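PDB 2JJQ: tRNA (uracil(54)-C(5))-methyltransferase from Pyrococcus abyssi, which catalyses the S-adenosyl-L-methionine-dependent methylation of uridine at position 54 of tRNA on carbon 5, giving 5-methyluridine. Local coordinates for residues G23-L28 against D48-E53; D259-L264 against G305-K310; R373-K378 against K397-R402. All coordinates share one frame; numbering follows the deposited sequence.

Interaction 1 (G23-L28 against D48-E53)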
loop_
_atom_site.group_PDB
_atom_site.type_symbol
_atom_site.label_atom_id
_atom_site.label_comp_id
_atom_site.label_asym_id
_atom_site.label_seq_id
_atom_site.Cartn_x
_atom_site.Cartn_y
_atom_site.Cartn_z
ATOM N N GLY A 23 1.833 -5.829 34.817
ATOM C CA GLY A 23 2.350 -4.455 34.785
ATOM C C GLY A 23 1.609 -3.653 33.737
ATOM O O GLY A 23 0.670 -4.149 33.141
ATOM N N VAL A 24 2.025 -2.408 33.545
ATOM C CA VAL A 24 1.409 -1.554 32.538
ATOM C C VAL A 24 2.290 -1.495 31.279
ATOM O O VAL A 24 3.517 -1.381 31.348
ATOM C CB VAL A 24 1.093 -0.164 33.139
ATOM C CG1 VAL A 24 2.159 0.242 34.062
ATOM C CG2 VAL A 24 0.884 0.918 32.079
ATOM N N ILE A 25 1.658 -1.624 30.128
ATOM C CA ILE A 25 2.363 -1.461 28.856
ATOM C C ILE A 25 2.917 -0.053 28.820
ATOM O O ILE A 25 2.195 0.886 29.099
ATOM C CB ILE A 25 1.416 -1.768 27.688
ATOM C CG1 ILE A 25 1.161 -3.266 27.666
ATOM C CG2 ILE A 25 2.067 -1.484 26.354
ATOM C CD1 ILE A 25 -0.130 -3.639 28.122
ATOM N N ARG A 26 4.213 0.110 28.534
ATOM C CA ARG A 26 4.825 1.434 28.565
ATOM C C ARG A 26 4.948 2.071 27.192
ATOM O O ARG A 26 4.847 3.296 27.050
ATOM C CB ARG A 26 6.206 1.373 29.198
ATOM C CG ARG A 26 6.182 0.834 30.631
ATOM C CD ARG A 26 5.582 1.799 31.682
ATOM N NE ARG A 26 5.633 1.216 33.027
ATOM C CZ ARG A 26 4.971 1.694 34.082
ATOM N NH1 ARG A 26 4.197 2.767 33.941
ATOM N NH2 ARG A 26 5.070 1.090 35.273
ATOM N N LYS A 27 5.178 1.235 26.181
ATOM C CA LYS A 27 5.325 1.745 24.828
ATOM C C LYS A 27 5.038 0.622 23.822
ATOM O O LYS A 27 4.807 -0.538 24.193
ATOM C CB LYS A 27 6.746 2.294 24.633
ATOM C CG LYS A 27 7.808 1.224 24.490
ATOM C CD LYS A 27 9.065 1.800 23.876
ATOM C CE LYS A 27 9.675 0.862 22.875
ATOM N NZ LYS A 27 10.745 1.564 22.082
ATOM N N LEU A 28 5.015 0.996 22.539
ATOM C CA LEU A 28 4.906 0.030 21.468
ATOM C C LEU A 28 6.291 -0.097 20.830
ATOM O O LEU A 28 7.021 0.892 20.706
ATOM C CB LEU A 28 3.906 0.523 20.400
ATOM C CG LEU A 28 2.501 0.793 20.939
ATOM C CD1 LEU A 28 1.515 1.181 19.829
ATOM C CD2 LEU A 28 1.992 -0.431 21.673
ATOM N N ASP A 48 -2.259 0.404 29.220
ATOM C CA ASP A 48 -3.029 -0.812 29.542
ATOM C C ASP A 48 -2.452 -1.502 30.770
ATOM O O ASP A 48 -1.253 -1.643 30.893
ATOM C CB ASP A 48 -2.909 -1.819 28.403
ATOM C CG ASP A 48 -3.897 -1.606 27.260
ATOM O OD1 ASP A 48 -4.870 -0.799 27.352
ATOM O OD2 ASP A 48 -3.720 -2.333 26.221
ATOM N N GLU A 49 -3.309 -1.930 31.682
ATOM C CA GLU A 49 -2.851 -2.677 32.819
ATOM C C GLU A 49 -3.245 -4.110 32.474
ATOM O O GLU A 49 -4.412 -4.399 32.179
ATOM C CB GLU A 49 -3.512 -2.139 34.100
ATOM C CG GLU A 49 -3.233 -2.994 35.344
ATOM C CD GLU A 49 -4.153 -2.628 36.517
ATOM O OE1 GLU A 49 -4.582 -1.443 36.598
ATOM O OE2 GLU A 49 -4.446 -3.525 37.352
ATOM N N ILE A 50 -2.261 -4.992 32.376
ATOM C CA ILE A 50 -2.543 -6.366 31.936
ATOM C C ILE A 50 -1.944 -7.446 32.872
ATOM O O ILE A 50 -1.060 -7.174 33.680
ATOM C CB ILE A 50 -2.068 -6.612 30.465
ATOM C CG1 ILE A 50 -0.550 -6.745 30.375
ATOM C CG2 ILE A 50 -2.530 -5.447 29.512
ATOM C CD1 ILE A 50 -0.153 -7.559 29.168
ATOM N N ILE A 51 -2.459 -8.660 32.763
ATOM C CA ILE A 51 -1.803 -9.830 33.362
ATOM C C ILE A 51 -1.461 -10.773 32.220
ATOM O O ILE A 51 -2.337 -11.099 31.422
ATOM C CB ILE A 51 -2.738 -10.572 34.355
ATOM C CG1 ILE A 51 -3.126 -9.641 35.502
ATOM C CG2 ILE A 51 -2.056 -11.860 34.866
ATOM C CD1 ILE A 51 -4.475 -9.933 36.153
ATOM N N VAL A 52 -0.197 -11.189 32.121
ATOM C CA VAL A 52 0.202 -12.115 31.059
ATOM C C VAL A 52 -0.056 -13.534 31.544
ATOM O O VAL A 52 0.511 -13.959 32.565
ATOM C CB VAL A 52 1.712 -12.004 30.716
ATOM C CG1 VAL A 52 2.103 -12.998 29.612
ATOM C CG2 VAL A 52 2.082 -10.576 30.333
ATOM N N GLU A 53 -0.908 -14.257 30.827
ATOM C CA GLU A 53 -1.231 -15.627 31.188
ATOM C C GLU A 53 -0.302 -16.628 30.507
ATOM O O GLU A 53 0.349 -17.433 31.162
ATOM C CB GLU A 53 -2.680 -15.933 30.826
ATOM C CG GLU A 53 -3.671 -15.008 31.508
ATOM C CD GLU A 53 -4.985 -14.945 30.777
ATOM O OE1 GLU A 53 -4.968 -14.999 29.521
ATOM O OE2 GLU A 53 -6.030 -14.842 31.456
#
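Gly-23 and Ile-50 pair antiparallel where the first strand of the TRAM-like domain runs beside strand 49-57, an arrangement in keeping with the small beta-barrel of TRAM domains. They form a hydrogen-bonded pair: Ile-50 N donates to Gly-23 O at 3.1 Å. The return bond from Gly-23 N to Ile-50 O is weak. Val-24 and Glu-49 follow as a non-hydrogen-bonded pair, their CA atoms 4.4 Å apart. A third bond runs from Ile-25 N to Asp-48 O at 3.0 Å, and the same oxygen receives a CA-H...O contact from Val-24.

Ile-25 carries the side-chain packing. Its CB stands 4.2 Å from Asp-48 O; CG1, set anti to the carbonyl carbon (chi1 -71°), carries the chain across toward segment 48-53, and CD1 at the tip abuts both Asp-48 CB and Ile-50 CG2. The side chains of Ile-25 and Asp-48 run alongside each other, whereas that of Ile-50 crosses Ile-25 at about a right angle. The carboxylate of Asp-48 serves other partners, a salt bridge to Arg-76 and hydrogen bonds from Ala-45 N and Ser-73 N. The packing is tightest at the tip, where Ile-25 CD1 lies 3.3 Å from Ile-50 CG2, closer than usual van der Waals contact.

Interaction 2 (D259-L264 against G305-K310)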
loop_
_atom_site.group_PDB
_atom_site.type_symbol
_atom_site.label_atom_id
_atom_site.label_comp_id
_atom_site.label_asym_id
_atom_site.label_seq_id
_atom_site.Cartn_x
_atom_site.Cartn_y
_atom_site.Cartn_z
ATOM N N ASP A 259 -5.959 15.455 -7.926
ATOM C CA ASP A 259 -6.129 16.826 -8.424
ATOM C C ASP A 259 -6.682 16.791 -9.874
ATOM O O ASP A 259 -7.852 16.377 -10.101
ATOM C CB ASP A 259 -4.833 17.615 -8.262
ATOM C CG ASP A 259 -4.520 17.936 -6.801
ATOM O OD1 ASP A 259 -5.458 18.005 -5.960
ATOM O OD2 ASP A 259 -3.329 18.124 -6.469
ATOM N N ASP A 260 -5.879 17.182 -10.867
ATOM C CA ASP A 260 -6.358 17.157 -12.248
ATOM C C ASP A 260 -5.719 16.039 -13.075
ATOM O O ASP A 260 -5.764 16.081 -14.325
ATOM C CB ASP A 260 -6.072 18.497 -12.914
ATOM C CG ASP A 260 -4.594 18.908 -12.861
ATOM O OD1 ASP A 260 -3.783 18.352 -12.102
ATOM O OD2 ASP A 260 -4.238 19.855 -13.591
ATOM N N VAL A 261 -5.034 15.094 -12.412
ATOM C CA VAL A 261 -4.307 14.077 -13.183
ATOM C C VAL A 261 -5.014 12.728 -13.064
ATOM O O VAL A 261 -5.281 12.309 -11.925
ATOM C CB VAL A 261 -2.855 13.975 -12.639
ATOM C CG1 VAL A 261 -2.105 12.906 -13.371
ATOM C CG2 VAL A 261 -2.143 15.366 -12.770
ATOM N N ASP A 262 -5.336 12.070 -14.189
ATOM C CA ASP A 262 -6.050 10.792 -14.164
ATOM C C ASP A 262 -5.020 9.655 -14.241
ATOM O O ASP A 262 -3.962 9.820 -14.876
ATOM C CB ASP A 262 -6.985 10.695 -15.367
ATOM C CG ASP A 262 -8.282 11.477 -15.184
ATOM O OD1 ASP A 262 -8.600 11.946 -14.068
ATOM O OD2 ASP A 262 -9.004 11.576 -16.185
ATOM N N TYR A 263 -5.331 8.529 -13.600
ATOM C CA TYR A 263 -4.491 7.353 -13.600
ATOM C C TYR A 263 -5.388 6.151 -13.839
ATOM O O TYR A 263 -6.363 5.956 -13.095
ATOM C CB TYR A 263 -3.788 7.155 -12.270
ATOM C CG TYR A 263 -2.863 8.288 -11.880
ATOM C CD1 TYR A 263 -1.551 8.289 -12.309
ATOM C CD2 TYR A 263 -3.317 9.366 -11.110
ATOM C CE1 TYR A 263 -0.684 9.324 -11.966
ATOM C CE2 TYR A 263 -2.435 10.439 -10.738
ATOM C CZ TYR A 263 -1.116 10.370 -11.169
ATOM O OH TYR A 263 -0.208 11.347 -10.837
ATOM N N LEU A 264 -5.025 5.347 -14.830
ATOM C CA LEU A 264 -5.785 4.154 -15.177
ATOM C C LEU A 264 -5.494 3.075 -14.179
ATOM O O LEU A 264 -4.326 2.884 -13.799
ATOM C CB LEU A 264 -5.355 3.645 -16.570
ATOM C CG LEU A 264 -5.740 4.713 -17.624
ATOM C CD1 LEU A 264 -4.993 4.370 -18.970
ATOM C CD2 LEU A 264 -7.250 4.836 -17.842
ATOM N N GLY A 305 5.795 10.982 -11.892
ATOM C CA GLY A 305 6.238 11.505 -13.189
ATOM C C GLY A 305 5.111 12.126 -13.986
ATOM O O GLY A 305 5.286 13.199 -14.569
ATOM N N ILE A 306 3.926 11.521 -13.929
ATOM C CA ILE A 306 2.833 12.016 -14.735
ATOM C C ILE A 306 2.318 13.319 -14.121
ATOM O O ILE A 306 1.981 14.256 -14.847
ATOM C CB ILE A 306 1.747 10.997 -14.866
ATOM C CG1 ILE A 306 2.279 9.803 -15.702
ATOM C CG2 ILE A 306 0.491 11.599 -15.573
ATOM C CD1 ILE A 306 1.449 8.574 -15.520
ATOM N N TYR A 307 2.236 13.336 -12.800
ATOM C CA TYR A 307 1.726 14.519 -12.068
ATOM C C TYR A 307 2.692 15.675 -12.372
ATOM O O TYR A 307 2.296 16.815 -12.658
ATOM C CB TYR A 307 1.674 14.262 -10.582
ATOM C CG TYR A 307 0.980 15.359 -9.822
ATOM C CD1 TYR A 307 -0.417 15.289 -9.599
ATOM C CD2 TYR A 307 1.696 16.472 -9.329
ATOM C CE1 TYR A 307 -1.094 16.304 -8.877
ATOM C CE2 TYR A 307 1.013 17.468 -8.633
ATOM C CZ TYR A 307 -0.350 17.400 -8.433
ATOM O OH TYR A 307 -0.998 18.431 -7.740
ATOM N N LEU A 308 3.973 15.399 -12.319
ATOM C CA LEU A 308 4.936 16.405 -12.581
ATOM C C LEU A 308 4.880 16.901 -14.032
ATOM O O LEU A 308 5.061 18.101 -14.285
ATOM C CB LEU A 308 6.349 15.944 -12.244
ATOM C CG LEU A 308 6.639 15.882 -10.736
ATOM C CD1 LEU A 308 8.097 15.549 -10.556
ATOM C CD2 LEU A 308 6.366 17.170 -10.046
ATOM N N ALA A 309 4.701 15.987 -14.979
ATOM C CA ALA A 309 4.537 16.365 -16.389
ATOM C C ALA A 309 3.309 17.304 -16.515
ATOM O O ALA A 309 3.336 18.306 -17.243
ATOM C CB ALA A 309 4.335 15.096 -17.252
ATOM N N LYS A 310 2.233 16.993 -15.828
ATOM C CA LYS A 310 1.033 17.877 -15.828
ATOM C C LYS A 310 1.357 19.294 -15.293
ATOM O O LYS A 310 0.804 20.315 -15.807
ATOM C CB LYS A 310 -0.123 17.281 -15.005
ATOM C CG LYS A 310 -1.435 18.044 -15.236
ATOM C CD LYS A 310 -2.183 17.572 -16.490
ATOM C CE LYS A 310 -3.563 18.296 -16.563
ATOM N NZ LYS A 310 -4.180 17.893 -17.842
HETATM O O HOH W 1 -5.160 15.395 -17.114
#
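Val-261 points from its strand at helix 305-310 and splits its two methyls between three helix residues. CG1 meets Ile-306 CG2 at 3.6 Å, while CG2 lies close to both Tyr-307 CD1 and Lys-310 CB. With CG1 anti to the backbone N and CG2 anti to the carbonyl carbon, one valine reaches Ile-306 and Tyr-307 on one turn and Lys-310 on the next. Its side chain stands at about a right angle to that of Tyr-307 and runs counter to that of Lys-310.

Two oxygens lie near the ring plane of Tyr-307, one of them bonded to its OH. At the far end, that OH donates to the anti lone pair of Asp-259 OD2 (2.7 Å), with carboxylate and ring planes 49° apart; Asp-259 OD1 also makes a salt bridge to Arg-283. At the near end, Tyr-263 OH packs 3.5 Å from Tyr-307 CB, its own hydrogen bond going to Thr-303 O. Tyr-263 and Ile-306 run past each other in opposite directions, Tyr-263 CE1 being 4.1 Å from Ile-306 CB.

Lys-310 bends at chi2 (84°), bringing CE within 3.4 Å of Asp-260 OD2. Its ammonium is not in contact with that carboxylate, which forms a salt bridge with Arg-311 through OD1; NZ instead donates to a water that also bonds Asp-260 O.

The axes of strand 261-264 and helix 305-310 approach to 8.9 Å, with N-to-C directions 152° apart. The contact joins hairpin 254-265 to helix 303-310 of the Rossmann-like methyltransferase domain, with helix 275-288 beside Asp-259 and Tyr-307 and helix 322-335 touching Ile-306 and Leu-264.

Interaction 3 (R373-K378 against K397-R402)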
loop_
_atom_site.group_PDB
_atom_site.type_symbol
_atom_site.label_atom_id
_atom_site.label_comp_id
_atom_site.label_asym_id
_atom_site.label_seq_id
_atom_site.Cartn_x
_atom_site.Cartn_y
_atom_site.Cartn_z
ATOM N N ARG A 373 26.484 6.143 -9.097
ATOM C CA ARG A 373 26.190 7.003 -10.228
ATOM C C ARG A 373 25.658 8.351 -9.752
ATOM O O ARG A 373 26.054 9.398 -10.266
ATOM C CB ARG A 373 25.209 6.327 -11.167
ATOM C CG ARG A 373 25.848 5.234 -12.003
ATOM C CD ARG A 373 24.818 4.596 -12.913
ATOM N NE ARG A 373 25.544 3.804 -13.884
ATOM C CZ ARG A 373 25.450 2.486 -13.973
ATOM N NH1 ARG A 373 24.617 1.830 -13.167
ATOM N NH2 ARG A 373 26.174 1.831 -14.883
ATOM N N LEU A 374 24.807 8.329 -8.717
ATOM C CA LEU A 374 24.251 9.568 -8.152
ATOM C C LEU A 374 25.375 10.409 -7.514
ATOM O O LEU A 374 25.406 11.642 -7.626
ATOM C CB LEU A 374 23.178 9.204 -7.093
ATOM C CG LEU A 374 21.827 8.771 -7.708
ATOM C CD1 LEU A 374 20.876 8.088 -6.641
ATOM C CD2 LEU A 374 21.111 9.965 -8.353
ATOM N N ASN A 375 26.286 9.724 -6.825
ATOM C CA ASN A 375 27.469 10.376 -6.207
ATOM C C ASN A 375 28.424 11.031 -7.226
ATOM O O ASN A 375 29.076 12.046 -6.936
ATOM C CB ASN A 375 28.198 9.381 -5.283
ATOM C CG ASN A 375 27.480 9.191 -3.951
ATOM O OD1 ASN A 375 26.677 10.026 -3.557
ATOM N ND2 ASN A 375 27.817 8.127 -3.226
ATOM N N ARG A 376 28.507 10.437 -8.403
ATOM C CA ARG A 376 29.418 10.897 -9.453
ATOM C C ARG A 376 28.764 12.031 -10.216
ATOM O O ARG A 376 29.382 13.063 -10.455
ATOM C CB ARG A 376 29.753 9.738 -10.380
ATOM C CG ARG A 376 30.656 10.056 -11.536
ATOM C CD ARG A 376 31.257 8.738 -12.081
ATOM N NE ARG A 376 30.423 8.101 -13.108
ATOM C CZ ARG A 376 29.788 6.933 -12.966
ATOM N NH1 ARG A 376 29.888 6.237 -11.831
ATOM N NH2 ARG A 376 29.058 6.452 -13.967
ATOM N N GLU A 377 27.495 11.853 -10.577
ATOM C CA GLU A 377 26.788 12.847 -11.381
ATOM C C GLU A 377 26.305 14.020 -10.562
ATOM O O GLU A 377 26.231 15.152 -11.063
ATOM C CB GLU A 377 25.586 12.217 -12.117
ATOM C CG GLU A 377 25.949 11.223 -13.188
ATOM C CD GLU A 377 27.032 11.733 -14.132
ATOM O OE1 GLU A 377 26.857 12.849 -14.706
ATOM O OE2 GLU A 377 28.037 10.996 -14.296
ATOM N N LYS A 378 25.919 13.752 -9.314
ATOM C CA LYS A 378 25.476 14.788 -8.408
ATOM C C LYS A 378 24.367 15.689 -8.969
ATOM O O LYS A 378 24.519 16.909 -9.057
ATOM C CB LYS A 378 26.673 15.637 -7.928
ATOM C CG LYS A 378 27.729 14.899 -7.108
ATOM C CD LYS A 378 27.165 14.398 -5.760
ATOM C CE LYS A 378 26.440 15.451 -4.959
ATOM N NZ LYS A 378 27.343 16.474 -4.300
ATOM N N LYS A 397 23.141 7.580 4.162
ATOM C CA LYS A 397 24.553 7.584 4.610
ATOM C C LYS A 397 25.520 7.330 3.468
ATOM O O LYS A 397 26.613 7.909 3.441
ATOM C CB LYS A 397 24.797 6.521 5.700
ATOM C CG LYS A 397 24.224 6.871 7.041
ATOM C CD LYS A 397 24.437 5.730 8.063
ATOM C CE LYS A 397 23.128 5.036 8.353
ATOM N NZ LYS A 397 23.138 4.423 9.718
ATOM N N MET A 398 25.122 6.462 2.539
ATOM C CA MET A 398 25.952 6.150 1.382
ATOM C C MET A 398 25.957 7.285 0.351
ATOM O O MET A 398 26.901 7.425 -0.416
ATOM C CB MET A 398 25.490 4.868 0.707
ATOM C CG MET A 398 25.192 3.724 1.654
ATOM S SD MET A 398 24.357 2.364 0.815
ATOM C CE MET A 398 24.512 1.046 2.031
ATOM N N LEU A 399 24.888 8.083 0.300
ATOM C CA LEU A 399 24.844 9.189 -0.677
ATOM C C LEU A 399 25.654 10.395 -0.224
ATOM O O LEU A 399 25.590 10.775 0.950
ATOM C CB LEU A 399 23.383 9.627 -0.848
ATOM C CG LEU A 399 22.588 8.585 -1.649
ATOM C CD1 LEU A 399 21.083 8.831 -1.477
ATOM C CD2 LEU A 399 22.983 8.497 -3.181
ATOM N N ASP A 400 26.316 11.069 -1.156
ATOM C CA ASP A 400 27.041 12.307 -0.789
ATOM C C ASP A 400 26.140 13.531 -0.732
ATOM O O ASP A 400 26.369 14.544 -1.423
ATOM C CB ASP A 400 28.251 12.502 -1.702
ATOM C CG ASP A 400 29.246 11.346 -1.589
ATOM O OD1 ASP A 400 29.353 10.732 -0.494
ATOM O OD2 ASP A 400 29.926 11.056 -2.594
ATOM N N TYR A 401 25.110 13.434 0.126
ATOM C CA TYR A 401 24.038 14.408 0.187
ATOM C C TYR A 401 23.603 14.512 1.614
ATOM O O TYR A 401 23.757 13.565 2.369
ATOM C CB TYR A 401 22.804 13.879 -0.606
ATOM C CG TYR A 401 22.940 13.990 -2.108
ATOM C CD1 TYR A 401 22.268 14.989 -2.808
ATOM C CD2 TYR A 401 23.714 13.073 -2.840
ATOM C CE1 TYR A 401 22.399 15.099 -4.203
ATOM C CE2 TYR A 401 23.848 13.171 -4.218
ATOM C CZ TYR A 401 23.181 14.195 -4.886
ATOM O OH TYR A 401 23.277 14.305 -6.245
ATOM N N ARG A 402 23.020 15.640 1.975
ATOM C CA ARG A 402 22.409 15.810 3.304
ATOM C C ARG A 402 20.872 15.887 3.155
ATOM O O ARG A 402 20.400 16.133 2.069
ATOM C CB ARG A 402 22.946 17.064 3.962
ATOM C CG ARG A 402 22.582 18.324 3.221
ATOM C CD ARG A 402 23.039 19.579 3.960
ATOM N NE ARG A 402 22.006 20.587 3.801
ATOM C CZ ARG A 402 22.082 21.638 3.002
ATOM N NH1 ARG A 402 23.181 21.880 2.284
ATOM N NH2 ARG A 402 21.043 22.455 2.943
HETATM O O HOH W 2 30.187 12.918 -4.739
HETATM O O HOH W 3 25.889 17.178 -2.034
#
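Asn-375 joins the end of helix 368-377 to the chain leaving helix 389-398 through both ends of its amide. Asn-375 OD1 accepts from Asp-400 N at 2.6 Å, the donor tilted 31° from the carbonyl plane, and ND2 donates to Met-398 O at 3.0 Å, with that oxygen in the amide plane. With both polar atoms bonded, one as acceptor and one as donor, the flip of the amide is determined. The Asp-400 carboxylate stacks against it with planes 12° apart, Asn-375 CG and Asp-400 OD2 being 3.4 Å from each other.

A second set of contacts surrounds Tyr-401. Lys-378 folds back through successive bends at chi2, chi3 and chi4, laying CE 3.5 Å from Tyr-401 CZ and placing NZ over the ring face, 5.0 Å from its centroid and 18° off the normal, a cation-pi arrangement. The phenol OH reaches the backbone of Lys-378 and forms a hydrogen bond with Pro-379 O. Alongside these polar contacts, Leu-374 CB meets Leu-399 CD2 at 4.0 Å.

Further out, two waters complete the link. One donates to Asn-375 O and Asp-400 OD2; the other accepts from Lys-378 NZ and donates to Asp-400 O. The backbone shape is consistent with these positions: Lys-378 leaves the helix with positive phi, and Asp-400 is the centre of an inverse gamma turn just after Leu-399 has left its own helix.

Leu-374 and Tyr-401 both rest on Ile-382 of strand 381-386, while Leu-399 and Tyr-401 touch Leu-424 of strand 419-424. The contact thus ties two helix ends together over these adjacent antiparallel strands of the large mixed sheet, immediately before the chain enters strand 403-409.

Overall arrangement
The three contacts follow one another along the chain. Interaction 1 belongs to the N-terminal TRAM-like domain, with its centre about 47 Å from that of interaction 2 and about 45 Å from that of interaction 3. The latter two both belong to the catalytic methyltransferase domain, their centres about 28 Å apart and nearest atoms about 14 Å apart. The side chain of Tyr-263 is about 8 Å from the bound S-adenosyl-L-homocysteine and about 4 Å from that of Thr-303, a cofactor-binding residue, whereas that of Leu-374 is about 12 Å from the ligand. Interaction 1 lies away from the cofactor-binding residues, but the tRNA-binding site probably forms where the TRAM-like, iron-sulfur and catalytic regions meet.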